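Local coordinates for D-3-phosphoglycerate dehydrogenase-related protein (PDB 4S1V) that probably catalyses the NAD-dependent oxidation of 3-phosphoglycerate or a related D-2-hydroxyacid, as a member of the D-isomer-specific 2-hydroxyacid dehydrogenase family, at residues L7-Y10 with Q11-V14; G177-A180 with S181-A185; Y249-M252 with Q253-M257; A286-L289 with G290-E293. All blocks are in the same frame, centred on the assembly; numbering follows the deposited sequence.

Contact 1: residues L7-Y10 with Q11-V14; sequences LDDY and QNVV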
ATOM      1  N   LEU C   7      24.645 -30.577   0.499  1.00 29.12           N
ATOM      2  CA  LEU C   7      23.232 -30.301   0.224  1.00 29.05           C
ATOM      3  C   LEU C   7      22.776 -28.889   0.635  1.00 27.53           C
ATOM      4  O   LEU C   7      23.368 -28.257   1.515  1.00 27.06           O
ATOM      5  CB  LEU C   7      22.335 -31.357   0.884  1.00 29.83           C
ATOM      6  CG  LEU C   7      22.413 -32.819   0.432  1.00 31.79           C
ATOM      7  CD1 LEU C   7      21.483 -33.682   1.279  1.00 30.39           C
ATOM      8  CD2 LEU C   7      22.064 -32.961  -1.048  1.00 32.48           C
ATOM      9  N   ASP C   8      21.747 -28.397  -0.049  1.00 26.82           N
ATOM     10  CA  ASP C   8      20.967 -27.226   0.387  1.00 27.37           C
ATOM     11  C   ASP C   8      21.699 -25.876   0.535  1.00 26.19           C
ATOM     12  O   ASP C   8      21.305 -25.057   1.365  1.00 27.06           O
ATOM     13  CB  ASP C   8      20.205 -27.556   1.679  1.00 27.21           C
ATOM     14  CG  ASP C   8      19.351 -28.806   1.556  1.00 28.58           C
ATOM     15  OD1 ASP C   8      18.498 -28.875   0.648  1.00 31.21           O
ATOM     16  OD2 ASP C   8      19.525 -29.722   2.379  1.00 27.95           O
ATOM     17  N   ASP C   9      22.734 -25.631  -0.270  1.00 25.65           N
ATOM     18  CA  ASP C   9      23.419 -24.329  -0.253  1.00 25.87           C
ATOM     19  C   ASP C   9      22.719 -23.350  -1.200  1.00 25.50           C
ATOM     20  O   ASP C   9      23.194 -23.103  -2.314  1.00 26.40           O
ATOM     21  CB  ASP C   9      24.910 -24.492  -0.598  1.00 25.97           C
ATOM     22  CG  ASP C   9      25.682 -23.165  -0.611  1.00 26.26           C
ATOM     23  OD1 ASP C   9      25.192 -22.141  -0.096  1.00 26.14           O
ATOM     24  OD2 ASP C   9      26.804 -23.147  -1.151  1.00 26.71           O
ATOM     25  N   TYR C  10      21.603 -22.779  -0.741  1.00 24.04           N
ATOM     26  CA  TYR C  10      20.701 -22.006  -1.617  1.00 24.55           C
ATOM     27  C   TYR C  10      21.320 -20.801  -2.349  1.00 24.17           C
ATOM     28  O   TYR C  10      20.893 -20.449  -3.453  1.00 24.97           O
ATOM     29  CB  TYR C  10      19.441 -21.565  -0.860  1.00 23.76           C
ATOM     30  CG  TYR C  10      18.812 -22.644  -0.013  1.00 23.00           C
ATOM     31  CD1 TYR C  10      18.396 -23.848  -0.575  1.00 23.15           C
ATOM     32  CD2 TYR C  10      18.615 -22.449   1.355  1.00 23.10           C
ATOM     33  CE1 TYR C  10      17.817 -24.843   0.199  1.00 23.44           C
ATOM     34  CE2 TYR C  10      18.031 -23.431   2.141  1.00 23.50           C
ATOM     35  CZ  TYR C  10      17.636 -24.629   1.559  1.00 24.11           C
ATOM     36  OH  TYR C  10      17.066 -25.608   2.334  1.00 24.27           O
ATOM     37  N   GLN C  11      22.318 -20.177  -1.741  1.00 23.39           N
ATOM     38  CA  GLN C  11      22.968 -19.022  -2.347  1.00 23.55           C
ATOM     39  C   GLN C  11      24.282 -19.394  -3.032  1.00 24.42           C
ATOM     40  O   GLN C  11      24.932 -18.536  -3.644  1.00 25.03           O
ATOM     41  CB  GLN C  11      23.196 -17.917  -1.311  1.00 22.11           C
ATOM     42  CG  GLN C  11      21.918 -17.241  -0.842  1.00 22.04           C
ATOM     43  CD  GLN C  11      22.151 -16.252   0.284  1.00 22.07           C
ATOM     44  OE1 GLN C  11      22.511 -15.097   0.049  1.00 22.63           O
ATOM     45  NE2 GLN C  11      21.925 -16.694   1.513  1.00 20.99           N
ATOM     46  N   ASN C  12      24.666 -20.667  -2.921  1.00 24.96           N
ATOM     47  CA  ASN C  12      25.879 -21.190  -3.558  1.00 25.61           C
ATOM     48  C   ASN C  12      27.128 -20.451  -3.090  1.00 25.48           C
ATOM     49  O   ASN C  12      27.961 -20.032  -3.896  1.00 25.76           O
ATOM     50  CB  ASN C  12      25.760 -21.148  -5.086  1.00 26.25           C
ATOM     51  CG  ASN C  12      26.669 -22.153  -5.773  1.00 28.47           C
ATOM     52  OD1 ASN C  12      26.955 -23.227  -5.237  1.00 28.65           O
ATOM     53  ND2 ASN C  12      27.097 -21.823  -6.980  1.00 28.32           N
ATOM     54  N   VAL C  13      27.237 -20.295  -1.774  1.00 25.07           N
ATOM     55  CA  VAL C  13      28.291 -19.500  -1.152  1.00 24.93           C
ATOM     56  C   VAL C  13      29.372 -20.369  -0.510  1.00 25.28           C
ATOM     57  O   VAL C  13      30.476 -19.898  -0.240  1.00 24.73           O
ATOM     58  CB  VAL C  13      27.719 -18.534  -0.086  1.00 25.11           C
ATOM     59  CG1 VAL C  13      27.013 -17.358  -0.749  1.00 24.30           C
ATOM     60  CG2 VAL C  13      26.788 -19.271   0.879  1.00 24.51           C
ATOM     61  N   VAL C  14      29.045 -21.635  -0.258  1.00 26.62           N
ATOM     62  CA  VAL C  14      29.981 -22.565   0.385  1.00 26.94           C
ATOM     63  C   VAL C  14      31.289 -22.697  -0.411  1.00 27.53           C
ATOM     64  O   VAL C  14      32.370 -22.689   0.181  1.00 27.27           O
ATOM     65  CB  VAL C  14      29.315 -23.929   0.697  1.00 26.49           C
ATOM     66  CG1 VAL C  14      30.347 -24.984   1.089  1.00 26.49           C
ATOM     67  CG2 VAL C  14      28.279 -23.763   1.801  1.00 25.22           C
TER
HETATM   68  O   HOH W   1      28.764 -23.369  -3.022  1.00 28.57           O
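Asp9 turns its carboxylate back onto the chain at Val13 and Val14, and this is the tight half of the contact. Its CG stands anti to the backbone N (chi1 179°), which carries both oxygens across the type I turn from Asp9 to Asn12. OD2 takes the amide of Val14 on its syn side (Val14 N to Asp9 OD2 2.8 Å), while OD1 receives a weak but straight bond from Val13 N. The Val14 side chain closes over OD2, its CB 3.2 Å from Asp9 OD2. A water extends this cluster, donating to both Asp9 OD2 and Asn12 OD1, which also accepts from Asn32. The turn itself is fastened by Asn12 N to Asp9 O at 2.9 Å.

The looser side is that of Gln11, partly exposed, whose side chain leads away from the turn. Tyr10, by contrast, is buried against the second subunit, where its ring meets Trp133 of that subunit edge-to-face.

A short acid suits Asp9 because the amides of Val13 and Val14 converge on its carboxylate, one on each oxygen. With two amides and a water around it, the buried carboxylate is probably stabilised as the anion.

Contact 2: residues G177-A180 with S181-A185; sequences GSEA and SRQKA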
ATOM      1  N   GLY C 177      11.604 -20.407  32.122  1.00 22.91           N
ATOM      2  CA  GLY C 177      12.111 -21.670  31.584  1.00 23.89           C
ATOM      3  C   GLY C 177      12.445 -22.641  32.697  1.00 24.59           C
ATOM      4  O   GLY C 177      11.815 -22.626  33.762  1.00 24.41           O
ATOM      5  N   SER C 178      13.444 -23.480  32.453  1.00 24.70           N
ATOM      6  CA  SER C 178      13.948 -24.407  33.465  1.00 25.06           C
ATOM      7  C   SER C 178      14.390 -23.663  34.733  1.00 25.27           C
ATOM      8  O   SER C 178      14.621 -22.447  34.711  1.00 24.00           O
ATOM      9  CB  SER C 178      15.135 -25.173  32.899  1.00 24.47           C
ATOM     10  OG  SER C 178      16.238 -24.298  32.771  1.00 25.78           O
ATOM     11  N   GLU C 179      14.504 -24.399  35.835  1.00 26.63           N
ATOM     12  CA  GLU C 179      15.064 -23.853  37.065  1.00 28.25           C
ATOM     13  C   GLU C 179      16.460 -23.271  36.811  1.00 27.22           C
ATOM     14  O   GLU C 179      16.783 -22.186  37.301  1.00 27.03           O
ATOM     15  CB  GLU C 179      15.118 -24.931  38.159  1.00 30.30           C
ATOM     16  CG  GLU C 179      15.541 -24.425  39.535  1.00 33.94           C
ATOM     17  CD  GLU C 179      17.023 -24.113  39.637  1.00 36.66           C
ATOM     18  OE1 GLU C 179      17.843 -24.881  39.086  1.00 40.55           O
ATOM     19  OE2 GLU C 179      17.374 -23.089  40.268  1.00 39.70           O
ATOM     20  N   ALA C 180      17.274 -24.004  36.047  1.00 26.06           N
ATOM     21  CA  ALA C 180      18.634 -23.580  35.709  1.00 25.66           C
ATOM     22  C   ALA C 180      18.655 -22.237  34.973  1.00 25.84           C
ATOM     23  O   ALA C 180      19.502 -21.389  35.265  1.00 25.82           O
ATOM     24  CB  ALA C 180      19.353 -24.656  34.901  1.00 25.60           C
ATOM     25  N   SER C 181      17.709 -22.039  34.047  1.00 24.66           N
ATOM     26  CA  SER C 181      17.595 -20.774  33.325  1.00 24.72           C
ATOM     27  C   SER C 181      17.260 -19.652  34.286  1.00 23.84           C
ATOM     28  O   SER C 181      17.878 -18.591  34.242  1.00 23.48           O
ATOM     29  CB  SER C 181      16.533 -20.844  32.220  1.00 24.86           C
ATOM     30  OG  SER C 181      17.088 -21.327  31.011  1.00 25.04           O
ATOM     31  N   ARG C 182      16.274 -19.900  35.146  1.00 23.89           N
ATOM     32  CA  ARG C 182      15.816 -18.912  36.125  1.00 23.91           C
ATOM     33  C   ARG C 182      16.836 -18.625  37.237  1.00 24.34           C
ATOM     34  O   ARG C 182      16.885 -17.507  37.760  1.00 25.95           O
ATOM     35  CB  ARG C 182      14.454 -19.313  36.702  1.00 22.50           C
ATOM     36  CG  ARG C 182      13.285 -18.955  35.791  1.00 22.19           C
ATOM     37  CD  ARG C 182      11.970 -19.489  36.335  1.00 21.72           C
ATOM     38  NE  ARG C 182      11.820 -20.934  36.156  1.00 21.29           N
ATOM     39  CZ  ARG C 182      11.284 -21.748  37.064  1.00 21.34           C
ATOM     40  NH1 ARG C 182      10.869 -21.270  38.240  1.00 20.85           N
ATOM     41  NH2 ARG C 182      11.176 -23.043  36.807  1.00 20.32           N
ATOM     42  N   GLN C 183      17.635 -19.626  37.602  1.00 24.47           N
ATOM     43  CA  GLN C 183      18.759 -19.425  38.527  1.00 25.46           C
ATOM     44  C   GLN C 183      19.824 -18.516  37.914  1.00 25.70           C
ATOM     45  O   GLN C 183      20.290 -17.563  38.549  1.00 26.12           O
ATOM     46  CB  GLN C 183      19.383 -20.769  38.932  1.00 26.03           C
ATOM     47  CG  GLN C 183      20.509 -20.647  39.956  1.00 26.22           C
ATOM     48  CD  GLN C 183      21.241 -21.955  40.194  1.00 26.96           C
ATOM     49  OE1 GLN C 183      20.667 -23.034  40.086  1.00 28.13           O
ATOM     50  NE2 GLN C 183      22.514 -21.861  40.538  1.00 27.60           N
ATOM     51  N   LYS C 184      20.203 -18.819  36.676  1.00 26.51           N
ATOM     52  CA  LYS C 184      21.108 -17.968  35.905  1.00 26.86           C
ATOM     53  C   LYS C 184      20.609 -16.519  35.854  1.00 26.26           C
ATOM     54  O   LYS C 184      21.384 -15.575  36.062  1.00 25.76           O
ATOM     55  CB  LYS C 184      21.270 -18.524  34.488  1.00 27.51           C
ATOM     56  CG  LYS C 184      22.398 -17.892  33.687  1.00 29.64           C
ATOM     57  CD  LYS C 184      23.754 -18.370  34.172  1.00 32.01           C
ATOM     58  CE  LYS C 184      24.875 -17.860  33.284  1.00 34.50           C
ATOM     59  NZ  LYS C 184      26.199 -18.162  33.897  1.00 36.19           N
ATOM     60  N   ALA C 185      19.312 -16.361  35.582  1.00 26.09           N
ATOM     61  CA  ALA C 185      18.647 -15.052  35.572  1.00 26.68           C
ATOM     62  C   ALA C 185      18.900 -14.262  36.864  1.00 27.13           C
ATOM     63  O   ALA C 185      19.362 -13.115  36.820  1.00 27.38           O
ATOM     64  CB  ALA C 185      17.154 -15.225  35.340  1.00 24.89           C
TER
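The first torsion of Ser178 (chi1 71°) sets OG between its own backbone N and carbonyl carbon, facing Ser181, while a bend at chi3 of Arg182 folds the guanidinium back onto Gly177. Ser178 is the N-cap of helix 179-188: its OG accepts from Ser181 N at 3.0 Å. Serine fits here because a short hydroxyl can reach an amide that has no helical carbonyl before it.

One turn along, Arg182 holds the chain ahead of the helix. Arg182 NE and Arg182 NH2 grip the single atom Gly177 O side-on, at 2.9 and 3.1 Å; NH2 lies in the carbonyl plane of Gly177, whereas NE stands above it. CA of Glu179 sits over one face of the guanidinium. Gly177 adopts backbone angles at which a CB would collide with the preceding carbonyl oxygen, so glycine is the natural residue. The regular bonds follow, Arg182 N to Ser178 O, Gln183 N to Glu179 O and Lys184 N to Ala180 O.

On the exposed side the Gln183 and Glu179 side chains cross at an angle, amide and carboxylate planes 39° apart. Gln183 OE1 and Glu179 OE2, 3.3 Å apart, are both acceptors and form no bond; the amide instead uses NE2 toward Glu187.

The turn belongs to a beta-alpha-beta unit: Arg182 rests on Trp176 of strand 173-176, and Ser181 OG accepts from Leu155 N in the probable Rossmann glycine-rich loop.

Contact 3: residues Y249-M252 with Q253-M257; sequences YSVM and QANPM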
ATOM      1  N   TYR C 249      -0.390 -18.034  13.651  1.00 19.78           N
ATOM      2  CA  TYR C 249      -1.099 -17.412  12.529  1.00 21.03           C
ATOM      3  C   TYR C 249      -2.495 -16.957  12.948  1.00 20.87           C
ATOM      4  O   TYR C 249      -2.885 -15.821  12.695  1.00 21.63           O
ATOM      5  CB  TYR C 249      -1.205 -18.315  11.283  1.00 20.31           C
ATOM      6  CG  TYR C 249      -2.155 -17.684  10.284  1.00 20.67           C
ATOM      7  CD1 TYR C 249      -1.730 -16.634   9.473  1.00 20.92           C
ATOM      8  CD2 TYR C 249      -3.499 -18.065  10.223  1.00 20.78           C
ATOM      9  CE1 TYR C 249      -2.596 -16.013   8.594  1.00 21.56           C
ATOM     10  CE2 TYR C 249      -4.383 -17.437   9.353  1.00 21.03           C
ATOM     11  CZ  TYR C 249      -3.924 -16.412   8.543  1.00 21.25           C
ATOM     12  OH  TYR C 249      -4.764 -15.779   7.667  1.00 21.12           O
ATOM     13  N   SER C 250      -3.245 -17.855  13.577  1.00 21.56           N
ATOM     14  CA  SER C 250      -4.620 -17.560  13.975  1.00 21.59           C
ATOM     15  C   SER C 250      -4.679 -16.290  14.829  1.00 21.86           C
ATOM     16  O   SER C 250      -5.535 -15.432  14.605  1.00 22.25           O
ATOM     17  CB  SER C 250      -5.228 -18.753  14.715  1.00 21.41           C
ATOM     18  OG  SER C 250      -6.596 -18.510  15.029  1.00 22.55           O
ATOM     19  N   VAL C 251      -3.742 -16.161  15.772  1.00 21.52           N
ATOM     20  CA  VAL C 251      -3.715 -15.037  16.727  1.00 21.63           C
ATOM     21  C   VAL C 251      -3.266 -13.720  16.084  1.00 22.35           C
ATOM     22  O   VAL C 251      -3.879 -12.677  16.305  1.00 23.04           O
ATOM     23  CB  VAL C 251      -2.835 -15.369  17.959  1.00 21.26           C
ATOM     24  CG1 VAL C 251      -2.590 -14.136  18.813  1.00 21.93           C
ATOM     25  CG2 VAL C 251      -3.485 -16.457  18.804  1.00 20.85           C
ATOM     26  N   MET C 252      -2.217 -13.769  15.270  1.00 22.66           N
ATOM     27  CA  MET C 252      -1.738 -12.570  14.584  1.00 23.30           C
ATOM     28  C   MET C 252      -2.757 -12.021  13.581  1.00 23.53           C
ATOM     29  O   MET C 252      -2.946 -10.802  13.473  1.00 23.46           O
ATOM     30  CB  MET C 252      -0.384 -12.833  13.920  1.00 24.35           C
ATOM     31  CG  MET C 252       0.736 -13.112  14.915  1.00 25.01           C
ATOM     32  SD  MET C 252       0.919 -11.803  16.147  1.00 25.69           S
ATOM     33  CE  MET C 252       1.061 -12.786  17.631  1.00 25.96           C
ATOM     34  N   GLN C 253      -3.419 -12.919  12.855  1.00 23.35           N
ATOM     35  CA  GLN C 253      -4.446 -12.509  11.901  1.00 24.28           C
ATOM     36  C   GLN C 253      -5.576 -11.789  12.631  1.00 23.36           C
ATOM     37  O   GLN C 253      -6.066 -10.769  12.158  1.00 24.34           O
ATOM     38  CB  GLN C 253      -4.970 -13.714  11.103  1.00 25.30           C
ATOM     39  CG  GLN C 253      -6.477 -13.700  10.830  1.00 28.07           C
ATOM     40  CD  GLN C 253      -6.856 -12.775   9.704  1.00 29.73           C
ATOM     41  OE1 GLN C 253      -7.953 -12.204   9.681  1.00 29.63           O
ATOM     42  NE2 GLN C 253      -5.940 -12.618   8.751  1.00 32.90           N
ATOM     43  N   ALA C 254      -5.956 -12.314  13.792  1.00 23.16           N
ATOM     44  CA  ALA C 254      -7.044 -11.756  14.604  1.00 23.82           C
ATOM     45  C   ALA C 254      -6.714 -10.413  15.276  1.00 24.28           C
ATOM     46  O   ALA C 254      -7.618  -9.662  15.666  1.00 24.26           O
ATOM     47  CB  ALA C 254      -7.477 -12.776  15.654  1.00 22.74           C
ATOM     48  N   ASN C 255      -5.423 -10.117  15.421  1.00 24.76           N
ATOM     49  CA  ASN C 255      -4.990  -8.957  16.200  1.00 25.13           C
ATOM     50  C   ASN C 255      -3.931  -8.119  15.492  1.00 26.16           C
ATOM     51  O   ASN C 255      -2.742  -8.251  15.786  1.00 26.41           O
ATOM     52  CB  ASN C 255      -4.499  -9.419  17.575  1.00 25.34           C
ATOM     53  CG  ASN C 255      -5.583 -10.127  18.366  1.00 25.92           C
ATOM     54  OD1 ASN C 255      -6.392  -9.491  19.036  1.00 25.87           O
ATOM     55  ND2 ASN C 255      -5.615 -11.451  18.275  1.00 25.74           N
ATOM     56  N   PRO C 256      -4.355  -7.257  14.547  1.00 27.16           N
ATOM     57  CA  PRO C 256      -3.407  -6.464  13.752  1.00 28.63           C
ATOM     58  C   PRO C 256      -2.590  -5.447  14.555  1.00 30.26           C
ATOM     59  O   PRO C 256      -1.591  -4.942  14.055  1.00 31.58           O
ATOM     60  CB  PRO C 256      -4.300  -5.756  12.723  1.00 29.53           C
ATOM     61  CG  PRO C 256      -5.668  -5.776  13.314  1.00 28.59           C
ATOM     62  CD  PRO C 256      -5.747  -7.047  14.108  1.00 27.82           C
ATOM     63  N   MET C 257      -2.989  -5.166  15.790  1.00 31.79           N
ATOM     64  CA  MET C 257      -2.195  -4.285  16.637  1.00 33.80           C
ATOM     65  C   MET C 257      -1.045  -5.014  17.325  1.00 32.46           C
ATOM     66  O   MET C 257      -0.091  -4.381  17.772  1.00 30.87           O
ATOM     67  CB  MET C 257      -3.070  -3.535  17.641  1.00 38.14           C
ATOM     68  CG  MET C 257      -3.221  -2.044  17.333  1.00 44.59           C
ATOM     69  SD  MET C 257      -4.021  -1.622  15.760  1.00 51.01           S
ATOM     70  CE  MET C 257      -2.622  -1.372  14.664  1.00 46.60           C
TER
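From Tyr249 to Ala254 the backbone is a regular helix, with Gln253 N to Tyr249 O at 3.0 Å and Ala254 N to Ser250 O at 3.2 Å, and it ends at Asn255, the first residue to leave helical angles. With CG beside its backbone N (chi1 -60°), Asn255 turns its amide back along the helix. Asn255 ND2 donates to a lone pair of Val251 O at 2.9 Å, in the carbonyl plane and in its own amide plane, with an N-H...O angle of 166°. Asparagine suits a helix end because its amide hydrogen can serve a carbonyl there. Asn255 N, for its part, bonds to Met252 O.

Nearer the middle of the helix, Gln253 lies alongside Tyr249, both pointing the same way. Gln253 CB stands over the face of the Tyr249 ring in a CH-pi contact, 4.2 Å from the centroid and displaced toward the rim. Both polar ends leave for the third subunit, Tyr249 OH to its Val30 O and Gln253 NE2 to its Asn12 OD1. Ser250 OG bonds to Thr29 there and to Lys222 of its own chain.

This is the end of a crossover helix in a Rossmann-type domain, joining strands 233-236 and 259-262, with one side given over to a subunit interface.

Contact 4: residues A286-L289 with G290-E293; sequences APHL and GYVE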
ATOM      1  N   ALA C 286      11.494 -13.979   8.258  1.00 20.89           N
ATOM      2  CA  ALA C 286      12.837 -14.114   7.692  1.00 20.12           C
ATOM      3  C   ALA C 286      13.109 -15.581   7.358  1.00 20.38           C
ATOM      4  O   ALA C 286      12.588 -16.465   8.043  1.00 20.72           O
ATOM      5  CB  ALA C 286      13.881 -13.577   8.663  1.00 20.08           C
ATOM      6  N   PRO C 287      13.932 -15.847   6.319  1.00 19.93           N
ATOM      7  CA  PRO C 287      14.173 -17.211   5.834  1.00 19.80           C
ATOM      8  C   PRO C 287      15.276 -18.002   6.569  1.00 19.74           C
ATOM      9  O   PRO C 287      16.324 -18.311   5.994  1.00 20.29           O
ATOM     10  CB  PRO C 287      14.552 -16.984   4.367  1.00 20.32           C
ATOM     11  CG  PRO C 287      15.231 -15.656   4.367  1.00 19.61           C
ATOM     12  CD  PRO C 287      14.572 -14.839   5.446  1.00 20.24           C
ATOM     13  N   HIS C 288      15.010 -18.341   7.824  1.00 19.86           N
ATOM     14  CA  HIS C 288      15.950 -19.051   8.698  1.00 19.21           C
ATOM     15  C   HIS C 288      17.363 -18.543   8.599  1.00 19.40           C
ATOM     16  O   HIS C 288      18.287 -19.286   8.275  1.00 20.22           O
ATOM     17  CB  HIS C 288      15.858 -20.566   8.519  1.00 18.64           C
ATOM     18  CG  HIS C 288      16.244 -21.353   9.762  1.00 18.46           C
ATOM     19  ND1 HIS C 288      15.774 -22.583  10.015  1.00 18.01           N
ATOM     20  CD2 HIS C 288      17.078 -21.021  10.838  1.00 18.26           C
ATOM     21  CE1 HIS C 288      16.280 -23.032  11.181  1.00 18.21           C
ATOM     22  NE2 HIS C 288      17.080 -22.076  11.685  1.00 18.50           N
ATOM     23  N   LEU C 289      17.532 -17.259   8.895  1.00 19.94           N
ATOM     24  CA  LEU C 289      18.826 -16.589   8.767  1.00 20.11           C
ATOM     25  C   LEU C 289      19.765 -16.714   9.972  1.00 20.57           C
ATOM     26  O   LEU C 289      20.967 -16.507   9.825  1.00 20.65           O
ATOM     27  CB  LEU C 289      18.619 -15.107   8.439  1.00 20.19           C
ATOM     28  CG  LEU C 289      17.927 -14.777   7.112  1.00 20.29           C
ATOM     29  CD1 LEU C 289      17.667 -13.278   7.025  1.00 20.14           C
ATOM     30  CD2 LEU C 289      18.773 -15.250   5.935  1.00 19.82           C
ATOM     31  N   GLY C 290      19.226 -17.044  11.148  1.00 20.71           N
ATOM     32  CA  GLY C 290      20.019 -17.080  12.389  1.00 20.73           C
ATOM     33  C   GLY C 290      21.477 -17.465  12.168  1.00 21.29           C
ATOM     34  O   GLY C 290      22.393 -16.674  12.443  1.00 20.90           O
ATOM     35  N   TYR C 291      21.689 -18.666  11.637  1.00 20.61           N
ATOM     36  CA  TYR C 291      23.036 -19.205  11.472  1.00 21.92           C
ATOM     37  C   TYR C 291      23.682 -18.892  10.114  1.00 21.99           C
ATOM     38  O   TYR C 291      24.839 -19.234   9.876  1.00 22.10           O
ATOM     39  CB  TYR C 291      23.051 -20.719  11.760  1.00 21.48           C
ATOM     40  CG  TYR C 291      22.205 -21.573  10.842  1.00 21.36           C
ATOM     41  CD1 TYR C 291      22.704 -22.014   9.611  1.00 21.57           C
ATOM     42  CD2 TYR C 291      20.925 -21.972  11.210  1.00 20.83           C
ATOM     43  CE1 TYR C 291      21.945 -22.795   8.760  1.00 21.40           C
ATOM     44  CE2 TYR C 291      20.159 -22.772  10.369  1.00 21.51           C
ATOM     45  CZ  TYR C 291      20.680 -23.177   9.146  1.00 21.66           C
ATOM     46  OH  TYR C 291      19.945 -23.970   8.299  1.00 22.77           O
ATOM     47  N   VAL C 292      22.933 -18.231   9.239  1.00 22.34           N
ATOM     48  CA  VAL C 292      23.371 -17.979   7.866  1.00 22.14           C
ATOM     49  C   VAL C 292      24.166 -16.673   7.839  1.00 22.34           C
ATOM     50  O   VAL C 292      23.597 -15.590   7.740  1.00 20.86           O
ATOM     51  CB  VAL C 292      22.164 -17.933   6.902  1.00 22.62           C
ATOM     52  CG1 VAL C 292      22.622 -17.781   5.452  1.00 21.82           C
ATOM     53  CG2 VAL C 292      21.327 -19.199   7.061  1.00 22.04           C
ATOM     54  N   GLU C 293      25.487 -16.800   7.927  1.00 22.43           N
ATOM     55  CA  GLU C 293      26.373 -15.663   8.154  1.00 23.93           C
ATOM     56  C   GLU C 293      27.810 -16.082   7.821  1.00 24.76           C
ATOM     57  O   GLU C 293      28.156 -17.262   7.954  1.00 24.51           O
ATOM     58  CB  GLU C 293      26.232 -15.207   9.613  1.00 24.29           C
ATOM     59  CG  GLU C 293      26.992 -13.946   9.999  1.00 24.65           C
ATOM     60  CD  GLU C 293      28.394 -14.256  10.496  1.00 24.76           C
ATOM     61  OE1 GLU C 293      28.568 -15.221  11.275  1.00 25.02           O
ATOM     62  OE2 GLU C 293      29.324 -13.535  10.103  1.00 25.52           O
TER
HETATM   63  O   HOH W   2      18.853 -21.717   7.103  1.00 24.90           O
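The imidazole of His288 presents one face to the edge of the Tyr291 ring. Tyr291 CE2 hangs over that face, displaced toward the rim and 3.4 Å from His288 NE2; seen from the tyrosine, NE2 lies at the ring's edge, near its plane. The pair is an offset edge-to-face stack, with centroids 5.0 Å apart and planes at 66°. Tyr291 has CG between its backbone N and carbonyl carbon (chi1 62°), and this rotation swings the phenol back over the histidine. Polar atoms hold both rings as well: His288 ND1 is bonded to Glu268, and Tyr291 OH to Arg57. A water donates to His288 O at 2.8 Å and bonds weakly to Tyr291 OH.

Next to this pair the chain makes a type I turn from Leu289 to Val292, closed by Val292 N to Leu289 O at 2.7 Å. Val292 CG2 lies 3.3 Å from His288 O, and Val292 CB makes a looser apolar contact with Leu289 CD2. Gly290 suits the bend, having no side chain to approach the His288 ring. Glu293 then caps helix 294-312 through the amides of Asn295 and Ser296, while Pro287 O and Gly290 O accept from Gln134 and Arg119 of the second subunit.

A histidine bonded to a glutamate, with Arg239 packed against it, is consistent with the catalytic histidine, acid and arginine of D-2-hydroxyacid dehydrogenases. Tyr291 would then be a second-shell residue that probably restricts the tilt of the imidazole, and the bond to Glu268 probably fixes its rotation.

Contacts 1 and 4 are neighbours, their centres about 13 Å apart: the end of the Gln11 side chain lies near Val292, and Arg57 ties the two together, bonding to Asp8 O and to Tyr291 OH. Both also touch the second subunit, where Gln134 meets each. Contact 4 lies near the centre of the chain and holds the probable catalytic histidine. Contact 2, about 27 Å centre to centre from contact 4, flanks the probable nucleotide-binding loop instead, on the opposite side of the chain's centre from contact 1. Contact 3 is about 34 Å centre to centre from contact 1 within a chain, yet its Gln253 bonds to Asn12 of the third subunit, linking the two through the assembly.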